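Local coordinates for rutinosidase (Aspergillus niger, PDB 6I1A), which hydrolyses rutinosides, splitting rutinose from its aglycone, and probably also acts on 1,3-beta-glucans as a secreted family 5 glycoside hydrolase, at residues 51-56 with 105-110; 92-97 with 135-140; 98-103 with 112-117; 120-125 with 185-190; 177-182 with 232-237. All blocks are in the same frame, centred on the assembly; numbering follows the deposited sequence.

Contact 1: residues 51-56 with 105-110. With EDO (1,2-ethanediol), chain V.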
# COMPACT_ATOMS: atom_id res chain seq x y z
N ASP A 51 4.25 27.34 3.79
CA ASP A 51 2.78 27.27 3.97
C ASP A 51 2.14 28.65 3.78
O ASP A 51 2.84 29.68 3.80
CB ASP A 51 2.46 26.67 5.33
CG ASP A 51 3.11 27.33 6.54
OD1 ASP A 51 3.82 28.40 6.36
OD2 ASP A 51 2.93 26.79 7.68
N GLU A 52 0.84 28.65 3.54
CA GLU A 52 0.06 29.87 3.41
C GLU A 52 0.22 30.69 4.70
O GLU A 52 0.33 31.94 4.61
CB GLU A 52 -1.42 29.55 3.12
CG GLU A 52 -2.29 30.78 3.03
CD GLU A 52 -3.74 30.56 2.69
OE1 GLU A 52 -4.11 29.46 2.24
OE2 GLU A 52 -4.49 31.58 2.85
N TRP A 53 0.15 30.03 5.84
CA TRP A 53 0.34 30.67 7.18
C TRP A 53 1.58 31.56 7.17
O TRP A 53 1.51 32.77 7.45
CB TRP A 53 0.41 29.57 8.23
CG TRP A 53 0.52 30.07 9.64
CD1 TRP A 53 1.63 30.58 10.25
CD2 TRP A 53 -0.47 29.94 10.69
NE1 TRP A 53 1.38 30.83 11.58
CE2 TRP A 53 0.11 30.44 11.88
CE3 TRP A 53 -1.79 29.49 10.73
CZ2 TRP A 53 -0.61 30.51 13.08
CZ3 TRP A 53 -2.47 29.50 11.92
CH2 TRP A 53 -1.89 30.01 13.07
N GLY A 54 2.72 31.00 6.79
CA GLY A 54 4.00 31.75 6.80
C GLY A 54 4.06 32.76 5.68
O GLY A 54 4.70 33.82 5.87
N LEU A 55 3.49 32.50 4.51
CA LEU A 55 3.38 33.53 3.44
C LEU A 55 2.64 34.76 3.96
O LEU A 55 3.09 35.92 3.76
CB LEU A 55 2.69 32.92 2.22
CG LEU A 55 2.40 33.87 1.07
CD1 LEU A 55 2.54 33.12 -0.26
CD2 LEU A 55 1.05 34.51 1.19
N CYS A 56 1.55 34.55 4.68
CA CYS A 56 0.75 35.69 5.19
C CYS A 56 1.54 36.40 6.28
O CYS A 56 1.54 37.67 6.26
CB CYS A 56 -0.57 35.16 5.72
SG CYS A 56 -1.85 36.42 5.91
N SER A 105 -6.19 34.12 17.03
CA SER A 105 -4.89 33.40 17.14
C SER A 105 -4.49 32.79 15.79
O SER A 105 -3.52 32.02 15.77
CB SER A 105 -4.94 32.35 18.20
OG SER A 105 -5.97 31.41 17.93
N SER A 106 -5.20 33.13 14.71
CA SER A 106 -4.88 32.56 13.37
C SER A 106 -4.15 33.57 12.49
O SER A 106 -4.61 34.71 12.37
CB SER A 106 -6.13 32.08 12.68
OG SER A 106 -5.83 31.63 11.37
N GLN A 107 -3.04 33.13 11.89
CA GLN A 107 -2.27 33.94 10.90
C GLN A 107 -2.86 33.81 9.52
O GLN A 107 -2.41 34.55 8.60
CB GLN A 107 -0.82 33.51 10.83
CG GLN A 107 0.19 34.45 11.36
CD GLN A 107 0.32 35.82 10.72
OE1 GLN A 107 -0.33 36.25 9.73
NE2 GLN A 107 1.19 36.53 11.37
N LEU A 108 -3.85 32.92 9.30
CA LEU A 108 -4.50 32.89 7.99
C LEU A 108 -5.36 34.13 7.79
O LEU A 108 -5.97 34.60 8.79
CB LEU A 108 -5.32 31.60 7.83
CG LEU A 108 -4.51 30.31 7.91
CD1 LEU A 108 -5.46 29.12 7.88
CD2 LEU A 108 -3.47 30.24 6.82
N TYR A 109 -5.46 34.59 6.56
CA TYR A 109 -6.20 35.82 6.24
C TYR A 109 -7.70 35.55 6.17
O TYR A 109 -8.17 34.62 5.50
CB TYR A 109 -5.73 36.37 4.89
CG TYR A 109 -6.52 37.54 4.39
CD1 TYR A 109 -6.50 38.76 5.09
CD2 TYR A 109 -7.26 37.46 3.24
CE1 TYR A 109 -7.24 39.83 4.63
CE2 TYR A 109 -7.98 38.54 2.75
CZ TYR A 109 -7.95 39.73 3.46
OH TYR A 109 -8.70 40.78 2.97
N SER A 110 -8.49 36.39 6.89
CA SER A 110 -9.95 36.44 6.82
C SER A 110 -10.37 37.68 6.01
O SER A 110 -10.14 38.82 6.51
CB SER A 110 -10.58 36.51 8.19
OG SER A 110 -10.43 35.30 8.90
C1 EDO V . -6.31 28.80 15.01
O1 EDO V . -7.00 29.08 16.27
C2 EDO V . -4.79 28.75 15.02
O2 EDO V . -4.15 27.49 15.46
O HOH W 1 -7.20 32.20 4.42
O HOH W 2 -3.74 33.46 4.59

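Contact 2: residues 92-97 with 135-140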
# COMPACT_ATOMS: atom_id res chain seq x y z
N ARG A 92 -15.49 21.34 -7.02
CA ARG A 92 -15.08 21.17 -5.62
C ARG A 92 -14.25 22.38 -5.27
O ARG A 92 -13.27 22.71 -6.00
CB ARG A 92 -14.30 19.90 -5.41
CG ARG A 92 -13.79 19.73 -3.99
CD ARG A 92 -13.34 18.32 -3.69
NE ARG A 92 -12.88 18.05 -2.34
CZ ARG A 92 -11.63 18.09 -1.90
NH1 ARG A 92 -10.62 18.49 -2.68
NH2 ARG A 92 -11.38 17.66 -0.65
N ILE A 93 -14.60 23.11 -4.22
CA ILE A 93 -14.00 24.39 -3.87
C ILE A 93 -13.35 24.34 -2.50
O ILE A 93 -14.05 24.49 -1.46
CB ILE A 93 -14.99 25.57 -4.01
CG1 ILE A 93 -15.76 25.54 -5.31
CG2 ILE A 93 -14.21 26.85 -3.80
CD1 ILE A 93 -16.72 26.67 -5.54
N PRO A 94 -12.04 24.11 -2.41
CA PRO A 94 -11.30 24.13 -1.16
C PRO A 94 -11.23 25.56 -0.62
O PRO A 94 -10.89 26.49 -1.34
CB PRO A 94 -9.90 23.60 -1.52
CG PRO A 94 -10.15 22.83 -2.77
CD PRO A 94 -11.20 23.61 -3.53
N THR A 95 -11.56 25.70 0.67
CA THR A 95 -11.49 26.98 1.38
C THR A 95 -10.65 26.78 2.64
O THR A 95 -10.59 25.67 3.21
CB THR A 95 -12.88 27.48 1.73
OG1 THR A 95 -13.56 26.65 2.70
CG2 THR A 95 -13.79 27.63 0.53
N THR A 96 -10.02 27.87 3.12
CA THR A 96 -9.47 27.83 4.48
C THR A 96 -10.61 28.07 5.48
O THR A 96 -11.61 28.69 5.13
CB THR A 96 -8.36 28.84 4.71
OG1 THR A 96 -8.96 30.15 4.75
CG2 THR A 96 -7.30 28.79 3.62
N TYR A 97 -10.40 27.66 6.70
CA TYR A 97 -11.44 27.95 7.74
C TYR A 97 -11.57 29.47 7.90
O TYR A 97 -12.62 29.92 8.39
CB TYR A 97 -11.19 27.27 9.08
CG TYR A 97 -9.94 27.68 9.78
CD1 TYR A 97 -9.87 28.90 10.45
CD2 TYR A 97 -8.78 26.90 9.75
CE1 TYR A 97 -8.73 29.30 11.11
CE2 TYR A 97 -7.62 27.31 10.39
CZ TYR A 97 -7.61 28.52 11.09
OH TYR A 97 -6.45 28.95 11.69
N ASP A 135 -15.62 22.72 0.56
CA ASP A 135 -14.69 21.97 1.40
C ASP A 135 -13.99 22.91 2.37
O ASP A 135 -13.32 23.87 1.93
CB ASP A 135 -13.72 21.27 0.43
CG ASP A 135 -12.38 20.90 1.02
OD1 ASP A 135 -12.25 20.52 2.19
OD2 ASP A 135 -11.42 20.91 0.18
N THR A 136 -14.09 22.65 3.67
CA THR A 136 -13.28 23.34 4.67
C THR A 136 -11.94 22.61 4.78
O THR A 136 -11.86 21.62 5.55
CB THR A 136 -14.05 23.52 5.99
OG1 THR A 136 -14.49 22.26 6.45
CG2 THR A 136 -15.26 24.39 5.75
N HIS A 137 -10.98 23.03 3.95
CA HIS A 137 -9.75 22.27 3.72
C HIS A 137 -8.86 22.25 4.95
O HIS A 137 -8.20 21.23 5.22
CB HIS A 137 -9.04 22.93 2.52
CG HIS A 137 -8.29 22.00 1.63
ND1 HIS A 137 -8.92 21.00 0.97
CD2 HIS A 137 -7.01 22.07 1.16
CE1 HIS A 137 -8.04 20.43 0.18
NE2 HIS A 137 -6.87 21.04 0.26
N SER A 138 -8.88 23.35 5.71
CA SER A 138 -8.22 23.46 7.02
C SER A 138 -9.27 23.63 8.11
O SER A 138 -10.35 24.17 7.83
CB SER A 138 -7.24 24.62 7.06
OG SER A 138 -7.78 25.79 6.46
N LEU A 139 -8.90 23.25 9.32
CA LEU A 139 -9.73 23.56 10.52
C LEU A 139 -8.80 24.11 11.59
O LEU A 139 -7.59 23.89 11.58
CB LEU A 139 -10.44 22.31 11.05
CG LEU A 139 -11.48 21.70 10.12
CD1 LEU A 139 -11.99 20.39 10.70
CD2 LEU A 139 -12.62 22.69 9.85
N PRO A 140 -9.37 24.91 12.53
CA PRO A 140 -8.59 25.52 13.59
C PRO A 140 -7.70 24.52 14.32
O PRO A 140 -8.14 23.44 14.72
CB PRO A 140 -9.66 26.16 14.49
CG PRO A 140 -10.79 26.50 13.52
CD PRO A 140 -10.79 25.32 12.57

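Contact 3: residues 98-103 with 112-117. With NAG (2-acetamido-2-deoxy-beta-D-glucopyranose), chain C.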
# COMPACT_ATOMS: atom_id res chain seq x y z
N ALA A 98 -10.52 30.22 7.62
CA ALA A 98 -10.47 31.68 7.86
C ALA A 98 -11.39 32.40 6.89
O ALA A 98 -11.66 33.61 7.07
CB ALA A 98 -9.06 32.17 7.78
N ALA A 99 -11.88 31.77 5.82
CA ALA A 99 -12.91 32.33 4.96
C ALA A 99 -14.20 32.52 5.80
O ALA A 99 -15.08 33.34 5.41
CB ALA A 99 -13.16 31.43 3.78
N TRP A 100 -14.37 31.68 6.81
CA TRP A 100 -15.66 31.45 7.49
C TRP A 100 -15.67 32.11 8.85
O TRP A 100 -16.77 32.59 9.28
CB TRP A 100 -16.00 29.96 7.53
CG TRP A 100 -16.02 29.34 6.16
CD1 TRP A 100 -15.01 28.61 5.59
CD2 TRP A 100 -17.04 29.46 5.17
NE1 TRP A 100 -15.36 28.25 4.34
CE2 TRP A 100 -16.60 28.75 4.04
CE3 TRP A 100 -18.32 30.04 5.14
CZ2 TRP A 100 -17.39 28.66 2.89
CZ3 TRP A 100 -19.07 29.94 4.00
CH2 TRP A 100 -18.61 29.25 2.88
N ILE A 101 -14.57 32.07 9.56
CA ILE A 101 -14.45 32.65 10.93
C ILE A 101 -13.13 33.36 11.02
O ILE A 101 -12.16 32.99 10.35
CB ILE A 101 -14.59 31.60 12.01
CG1 ILE A 101 -13.40 30.67 12.13
CG2 ILE A 101 -15.94 30.89 11.91
CD1 ILE A 101 -13.41 29.82 13.45
N ASP A 102 -13.08 34.40 11.86
CA ASP A 102 -11.86 35.19 12.04
C ASP A 102 -11.37 34.99 13.45
O ASP A 102 -11.92 35.67 14.40
CB ASP A 102 -12.18 36.65 11.74
CG ASP A 102 -11.00 37.54 11.81
OD1 ASP A 102 -9.98 37.15 12.37
OD2 ASP A 102 -11.11 38.65 11.21
N LEU A 103 -10.49 34.05 13.70
CA LEU A 103 -9.97 33.75 15.05
C LEU A 103 -8.79 34.65 15.35
O LEU A 103 -7.91 34.87 14.53
CB LEU A 103 -9.53 32.29 15.15
CG LEU A 103 -10.72 31.33 15.18
CD1 LEU A 103 -10.22 29.91 14.95
CD2 LEU A 103 -11.44 31.44 16.51
N ASN A 112 -12.68 38.61 1.96
CA ASN A 112 -13.89 38.48 1.12
C ASN A 112 -13.93 37.15 0.36
O ASN A 112 -14.64 37.08 -0.66
CB ASN A 112 -13.99 39.66 0.13
CG ASN A 112 -14.54 40.91 0.75
OD1 ASN A 112 -15.25 40.87 1.74
ND2 ASN A 112 -14.14 42.04 0.21
N GLN A 113 -13.23 36.11 0.85
CA GLN A 113 -13.28 34.81 0.16
C GLN A 113 -14.70 34.40 -0.20
O GLN A 113 -14.94 33.91 -1.32
CB GLN A 113 -12.65 33.74 1.03
CG GLN A 113 -11.16 33.88 1.22
CD GLN A 113 -10.76 34.51 2.53
OE1 GLN A 113 -11.41 35.47 2.96
NE2 GLN A 113 -9.76 33.96 3.22
N THR A 114 -15.67 34.45 0.73
CA THR A 114 -17.00 33.85 0.48
C THR A 114 -17.77 34.72 -0.54
O THR A 114 -18.69 34.21 -1.16
CB THR A 114 -17.80 33.65 1.78
OG1 THR A 114 -17.99 34.92 2.41
CG2 THR A 114 -17.14 32.64 2.70
N ALA A 115 -17.43 35.99 -0.68
CA ALA A 115 -18.05 36.81 -1.73
C ALA A 115 -17.61 36.30 -3.11
O ALA A 115 -18.44 36.20 -4.03
CB ALA A 115 -17.68 38.27 -1.57
N TYR A 116 -16.34 36.00 -3.25
CA TYR A 116 -15.84 35.45 -4.54
C TYR A 116 -16.40 34.07 -4.78
O TYR A 116 -16.73 33.70 -5.92
CB TYR A 116 -14.31 35.50 -4.58
CG TYR A 116 -13.75 36.89 -4.62
CD1 TYR A 116 -13.91 37.67 -5.76
CD2 TYR A 116 -13.10 37.43 -3.53
CE1 TYR A 116 -13.43 38.96 -5.81
CE2 TYR A 116 -12.61 38.73 -3.57
CZ TYR A 116 -12.79 39.50 -4.71
OH TYR A 116 -12.35 40.80 -4.79
N LEU A 117 -16.48 33.26 -3.72
CA LEU A 117 -17.06 31.91 -3.81
C LEU A 117 -18.51 32.03 -4.32
O LEU A 117 -18.93 31.28 -5.23
CB LEU A 117 -16.99 31.23 -2.43
CG LEU A 117 -17.08 29.71 -2.53
CD1 LEU A 117 -16.59 29.06 -1.21
CD2 LEU A 117 -18.47 29.26 -2.86
C1 NAG C . -14.72 43.24 0.73
C2 NAG C . -13.65 44.31 0.70
C3 NAG C . -14.36 45.67 0.93
C4 NAG C . -15.57 45.92 0.02
C5 NAG C . -16.56 44.75 0.11
C6 NAG C . -17.83 44.94 -0.76
C7 NAG C . -11.50 43.99 1.82
C8 NAG C . -10.85 43.76 3.15
N2 NAG C . -12.81 44.07 1.85
O3 NAG C . -13.40 46.72 0.75
O4 NAG C . -16.23 47.10 0.49
O5 NAG C . -15.79 43.56 -0.21
O6 NAG C . -17.46 45.10 -2.13
O7 NAG C . -10.92 44.13 0.77
O HOH W 3 -14.88 35.28 3.47

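Contact 4: residues 120-125 with 185-190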
# COMPACT_ATOMS: atom_id res chain seq x y z
N ILE A 120 -18.76 33.04 -8.14
CA ILE A 120 -18.45 31.92 -9.07
C ILE A 120 -19.48 30.82 -8.96
O ILE A 120 -19.91 30.23 -9.97
CB ILE A 120 -17.02 31.40 -8.76
CG1 ILE A 120 -15.98 32.48 -9.13
CG2 ILE A 120 -16.79 30.05 -9.45
CD1 ILE A 120 -15.99 33.00 -10.55
N ALA A 121 -19.87 30.40 -7.74
CA ALA A 121 -20.85 29.32 -7.56
C ALA A 121 -22.19 29.72 -8.21
O ALA A 121 -22.81 28.88 -8.91
CB ALA A 121 -20.99 29.02 -6.07
N ASP A 122 -22.64 30.95 -7.94
CA ASP A 122 -23.95 31.39 -8.49
C ASP A 122 -23.88 31.35 -10.03
O ASP A 122 -24.88 30.91 -10.63
CB ASP A 122 -24.29 32.80 -8.06
CG ASP A 122 -24.76 32.95 -6.62
OD1 ASP A 122 -24.75 31.95 -5.91
OD2 ASP A 122 -24.94 34.09 -6.19
N TYR A 123 -22.76 31.76 -10.60
CA TYR A 123 -22.62 31.78 -12.08
C TYR A 123 -22.70 30.36 -12.60
O TYR A 123 -23.38 30.02 -13.60
CB TYR A 123 -21.33 32.47 -12.50
CG TYR A 123 -21.17 32.48 -14.00
CD1 TYR A 123 -21.91 33.35 -14.79
CD2 TYR A 123 -20.33 31.58 -14.65
CE1 TYR A 123 -21.81 33.32 -16.18
CE2 TYR A 123 -20.18 31.57 -16.02
CZ TYR A 123 -20.96 32.42 -16.79
OH TYR A 123 -20.82 32.45 -18.16
N ALA A 124 -21.95 29.45 -11.97
CA ALA A 124 -21.91 28.03 -12.37
C ALA A 124 -23.28 27.36 -12.25
O ALA A 124 -23.66 26.53 -13.10
CB ALA A 124 -20.84 27.32 -11.57
N ILE A 125 -24.03 27.66 -11.18
CA ILE A 125 -25.36 27.07 -10.97
C ILE A 125 -26.34 27.67 -11.99
O ILE A 125 -27.04 26.89 -12.65
CB ILE A 125 -25.80 27.35 -9.52
CG1 ILE A 125 -24.96 26.54 -8.52
CG2 ILE A 125 -27.25 27.02 -9.33
CD1 ILE A 125 -25.00 27.11 -7.10
N GLN A 185 -30.12 23.27 -2.90
CA GLN A 185 -30.07 22.00 -3.59
C GLN A 185 -28.78 21.83 -4.43
O GLN A 185 -28.53 20.72 -4.86
CB GLN A 185 -31.32 21.76 -4.48
CG GLN A 185 -31.54 22.75 -5.61
CD GLN A 185 -32.33 24.00 -5.29
OE1 GLN A 185 -32.33 24.52 -4.17
NE2 GLN A 185 -32.99 24.52 -6.34
N SER A 186 -28.05 22.90 -4.60
CA SER A 186 -26.85 22.88 -5.49
C SER A 186 -25.58 22.52 -4.70
O SER A 186 -24.50 22.50 -5.32
CB SER A 186 -26.65 24.17 -6.15
OG SER A 186 -27.79 24.47 -7.01
N TYR A 187 -25.61 22.28 -3.40
CA TYR A 187 -24.38 22.22 -2.56
C TYR A 187 -24.29 20.92 -1.78
O TYR A 187 -25.30 20.39 -1.21
CB TYR A 187 -24.34 23.37 -1.58
CG TYR A 187 -24.27 24.71 -2.26
CD1 TYR A 187 -25.45 25.38 -2.62
CD2 TYR A 187 -23.08 25.36 -2.56
CE1 TYR A 187 -25.42 26.63 -3.24
CE2 TYR A 187 -23.04 26.60 -3.15
CZ TYR A 187 -24.22 27.25 -3.51
OH TYR A 187 -24.12 28.47 -4.10
N THR A 188 -23.05 20.44 -1.67
CA THR A 188 -22.62 19.37 -0.77
C THR A 188 -21.61 19.97 0.20
O THR A 188 -20.73 20.71 -0.20
CB THR A 188 -22.08 18.16 -1.52
OG1 THR A 188 -23.17 17.53 -2.20
CG2 THR A 188 -21.33 17.18 -0.68
N LEU A 189 -21.72 19.64 1.49
CA LEU A 189 -20.83 20.17 2.53
C LEU A 189 -19.77 19.14 2.89
O LEU A 189 -20.10 18.00 3.31
CB LEU A 189 -21.70 20.50 3.76
CG LEU A 189 -21.06 21.34 4.84
CD1 LEU A 189 -22.15 22.02 5.74
CD2 LEU A 189 -20.21 20.52 5.71
N GLU A 190 -18.50 19.51 2.75
CA GLU A 190 -17.36 18.65 3.08
C GLU A 190 -16.57 19.26 4.24
O GLU A 190 -15.85 20.26 4.06
CB GLU A 190 -16.42 18.48 1.88
CG GLU A 190 -15.32 17.48 2.16
CD GLU A 190 -14.57 17.03 0.94
OE1 GLU A 190 -14.44 17.80 -0.03
OE2 GLU A 190 -14.18 15.83 0.92
O HOH W 4 -26.33 29.72 -5.14
O HOH W 5 -23.36 31.01 -3.70

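Contact 5: residues 177-182 with 232-237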
# COMPACT_ATOMS: atom_id res chain seq x y z
N PHE A 177 -24.46 29.70 4.71
CA PHE A 177 -24.18 30.11 3.31
C PHE A 177 -25.08 29.29 2.36
O PHE A 177 -25.67 29.86 1.42
CB PHE A 177 -22.70 29.85 3.04
CG PHE A 177 -22.26 30.22 1.64
CD1 PHE A 177 -22.47 29.34 0.59
CD2 PHE A 177 -21.59 31.39 1.41
CE1 PHE A 177 -22.06 29.68 -0.70
CE2 PHE A 177 -21.18 31.75 0.12
CZ PHE A 177 -21.41 30.90 -0.91
N ILE A 178 -25.15 27.98 2.57
CA ILE A 178 -25.92 27.08 1.68
C ILE A 178 -27.42 27.45 1.76
O ILE A 178 -28.11 27.59 0.74
CB ILE A 178 -25.66 25.61 2.00
CG1 ILE A 178 -24.21 25.23 1.65
CG2 ILE A 178 -26.65 24.76 1.26
CD1 ILE A 178 -23.81 23.88 2.11
N GLN A 179 -27.90 27.62 2.99
CA GLN A 179 -29.36 27.87 3.20
C GLN A 179 -29.77 29.23 2.66
O GLN A 179 -30.96 29.37 2.25
CB GLN A 179 -29.64 27.88 4.70
CG GLN A 179 -29.63 26.50 5.31
CD GLN A 179 -30.74 25.63 4.76
OE1 GLN A 179 -30.57 24.93 3.80
NE2 GLN A 179 -31.90 25.63 5.42
N THR A 180 -28.91 30.21 2.63
CA THR A 180 -29.21 31.59 2.13
C THR A 180 -28.72 31.80 0.70
O THR A 180 -28.74 32.94 0.19
CB THR A 180 -28.63 32.63 3.06
OG1 THR A 180 -27.22 32.54 3.18
CG2 THR A 180 -29.23 32.55 4.45
N SER A 181 -28.30 30.72 0.04
CA SER A 181 -27.67 30.79 -1.30
C SER A 181 -28.66 31.11 -2.42
O SER A 181 -28.16 31.39 -3.52
CB SER A 181 -27.00 29.49 -1.62
OG SER A 181 -27.90 28.49 -1.80
N GLY A 182 -29.94 30.90 -2.19
CA GLY A 182 -30.96 30.93 -3.28
C GLY A 182 -31.08 29.61 -4.00
O GLY A 182 -32.00 29.43 -4.83
N SER A 232 -30.05 18.78 11.66
CA SER A 232 -30.91 19.65 12.49
C SER A 232 -31.43 20.84 11.67
O SER A 232 -32.43 21.46 12.08
CB SER A 232 -30.19 20.09 13.74
OG SER A 232 -29.28 21.17 13.47
N VAL A 233 -30.74 21.28 10.62
CA VAL A 233 -31.13 22.46 9.84
C VAL A 233 -31.78 22.05 8.52
O VAL A 233 -32.86 22.62 8.16
CB VAL A 233 -29.89 23.32 9.58
CG1 VAL A 233 -30.21 24.48 8.66
CG2 VAL A 233 -29.26 23.79 10.87
N ASN A 234 -31.15 21.18 7.74
CA ASN A 234 -31.64 20.85 6.40
C ASN A 234 -31.02 19.50 6.08
O ASN A 234 -29.90 19.43 5.56
CB ASN A 234 -31.34 21.91 5.35
CG ASN A 234 -31.97 21.54 4.03
OD1 ASN A 234 -32.42 20.42 3.79
ND2 ASN A 234 -31.87 22.51 3.12
N PRO A 235 -31.70 18.41 6.34
CA PRO A 235 -31.14 17.08 6.17
C PRO A 235 -30.94 16.70 4.69
O PRO A 235 -30.34 15.68 4.46
CB PRO A 235 -32.12 16.16 6.89
CG PRO A 235 -33.40 16.93 6.85
CD PRO A 235 -33.06 18.38 6.96
N ASN A 236 -31.48 17.52 3.79
CA ASN A 236 -31.36 17.25 2.35
C ASN A 236 -29.98 17.71 1.85
O ASN A 236 -29.61 17.34 0.72
CB ASN A 236 -32.48 17.95 1.59
CG ASN A 236 -33.82 17.32 1.93
OD1 ASN A 236 -33.96 16.13 1.75
ND2 ASN A 236 -34.64 18.11 2.57
N ILE A 237 -29.24 18.48 2.65
CA ILE A 237 -27.84 18.85 2.24
C ILE A 237 -26.98 17.62 2.50
O ILE A 237 -26.80 17.23 3.64
CB ILE A 237 -27.32 20.06 3.03
CG1 ILE A 237 -28.18 21.31 2.83
CG2 ILE A 237 -25.85 20.32 2.68
CD1 ILE A 237 -27.84 22.39 3.78

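Contact 1: residues 51-56 with 105-110
E52 OE2 accepts hydrogen bonds from two waters, and both lead across to the backbone of Y109. Water 2 lies 2.7 Å from E52 OE2 and accepts from Y109 N, while water 1 gives a longer bond of 3.2 Å to E52 OE2 and also donates to Y109 O. No direct hydrogen bond joins the two segments, so this polar link is wholly water-mediated; the other carboxylate oxygen, E52 OE1, is taken by Q33 N. Packing round W53 makes up much of the rest. The anti position of W53 CG to its backbone N (chi1 -177°) sets CG 3.9 Å from Q107 CB, which sits over the centre of the five-membered ring, 3.5 Å from the centroid and 14° off the normal, a CH-pi contact. L108 CG approaches W53 CE3 at 4.0 Å, the two side chains crossing at about a right angle. At the ring edge, in plane, is C2 of an ethanediol probably left from crystallisation, whose O1 is hydrogen-bonded to S105 OG. C56 SG comes within 3.3 Å of Q107 O and is tied by a disulfide to C63. D51 N-caps the helix through G54 N to D51 OD1 (2.9 Å), met from above the carboxylate plane. The loop 105-110, between strand 90-95 and helix 113-128, thus lies against the start of helix 52-59, with helix 63-73 touching both E52 and Y109.

Contact 2: residues 92-97 with 135-140
D135 O is gripped by two donors from T95, the backbone N at 2.8 Å and OG1 at 2.9 Å, the latter reaching it from above the carbonyl plane. This is the tight half of the contact: P94 pairs with D135 and T95 with T136 in parallel register, and D135 N to I93 O and H137 N to T95 O complete the bonding. Beyond the strands the pairing relaxes. The CA separation grows from 4.8 Å between P94 and D135 to 5.5 Å between Y97 and L139, and the link there is a side-chain bond, Y97 N to S138 OG at 3.2 Å. P140 CG covers the centre of one face of the Y97 ring, a CH-pi contact. The looser end is not a solvent edge: all twelve touching residues are buried, and S138 O has no partner in the model. Polar side chains gather on the P94 and D135 face. H137 ND1 donates to the syn side of D135 OD2 at 2.6 Å, with P94 CB over the imidazole face. R92 NH2 is 3.4 Å from the same oxygen, but OD2 lies over the guanidinium face, 3.3 Å out of its plane, and no N-H points at it. D135 OD2 thus takes one directed bond, from H137, while R92 contributes charge only and is shared with the acids E190, E303 and D264, which form its other salt bridges.

Contact 3: residues 98-103 with 112-117
W100 and T114 meet where the beta-alpha loop after strand 90-95 folds back on the first turn of helix 113-128, part of a beta-alpha-beta unit of the TIM barrel. T114 holds OG1 between its backbone N and carbonyl carbon (chi1 60°), which puts CG2 anti to the carbonyl carbon and over one face of the indole. CG2 lies 3.6 Å from the centroid of the six-membered ring of W100, 13° off the normal, a CH-pi contact over that ring and hence off-centre on the indole as a whole. A99 CB covers the same face. L117 CD1 adds a looser approach, 4.2 Å from W100 CZ2, and W100 NE1 is hydrogen-bonded to T95 OG1. The Q113 chain bends at chi2 (100°), bringing CD to 3.9 Å from A99 CA; its amide is held by G111 N and Y109 O. Water 3 bridges the backbones, donating to A99 O at 2.8 Å and accepting from T114 N at 3.0 Å. At the N-cap position, N112 is glycosylated, its ND2 joined covalently to C1 of the sugar at 1.4 Å.

Contact 4: residues 120-125 with 185-190
The Y187 ring and the D122 carboxylate stand 75° apart, their nearest oxygens, Y187 OH and D122 OD1, 4.0 Å from each other. Water 4 lies at the edge of the tyrosine ring, in its plane, whereas I125 CD1 and A121 CB come to the ring obliquely. Two waters close the gap between the polar ends. Water 4 accepts from Y187 OH at 2.7 Å and donates to D122 OD1; water 5 donates to both oxygens, at 2.7 Å to Y187 OH and 2.8 Å to D122 OD1. The phenol hydroxyl is therefore donor to one water and acceptor from the other, and D122 OD2 has its own partner in a salt bridge with K118. Beside the two water bridges the packing is apolar. I125 CD1 reaches 3.7 Å from Y187 CZ, the two side chains crossing at about a right angle, and also touches S186 CB at 3.5 Å. The Y187 side chain is also touched by F177 and I178 of helix 161-179. The axes of the segments 120-125 and 187-190 approach to 12.8 Å at an angle of 140°, an outer helix running against an inner strand as in the TIM barrel.

Contact 5: residues 177-182 with 232-237
Q179 has the most surface buried here, and its OE1 accepts from N234 ND2 at 2.8 Å in a nearly straight bond (N-H...O 172°). The acceptor lies in the amide plane of N234, although the two amide planes are 69° apart. Q179 folds at chi2 (-64°), which places its CD 3.8 Å from N234 CB, while NE2 beyond it approaches V233 CG1. N234 ND2 has a further partner in Y14 OH. I237 has the next largest area buried by the contact and turns CD1 to both neighbours on the helix, 3.7 Å from I178 CG2 and 3.7 Å from Q179 OE1. I178 follows in area: its CD1 also approaches I237 CG2, the side chains crossing at an angle, and beyond them it packs on Y187. N234 OD1 faces its own chain, accepting from N236 N at 3.0 Å in an Asx turn that overlaps a type I beta turn from N234 to I237. The contact thus joins the C-terminal ends of helices 161-179 and 213-233, before their next strands, on the alpha-beta loop side of the TIM barrel.

In the fold
Contact 2 lies deepest, about 8 Å from the chain's centre, pairing strands 90-95 and 131-136 of the parallel barrel sheet. Contact 3 falls between those strands in sequence, and contact 1 packs the same beta-alpha loop on helix 52-59; their centres are about 10 and 13 Å from that of contact 2. Contact 4 packs helix 113-128 on strand 187-190, the neighbour of 131-136 in the same sheet. Along the chain contacts 1 and 2, 1 and 3, 2 and 4, and 4 and 5 alternate their segments, while contact 3 closes before 4 and 5 open. Contacts 1 and 5, about 29 Å apart between centres, sit toward opposite strand ends, contact 1 on the C-terminal side, where family 5 enzymes bind substrate.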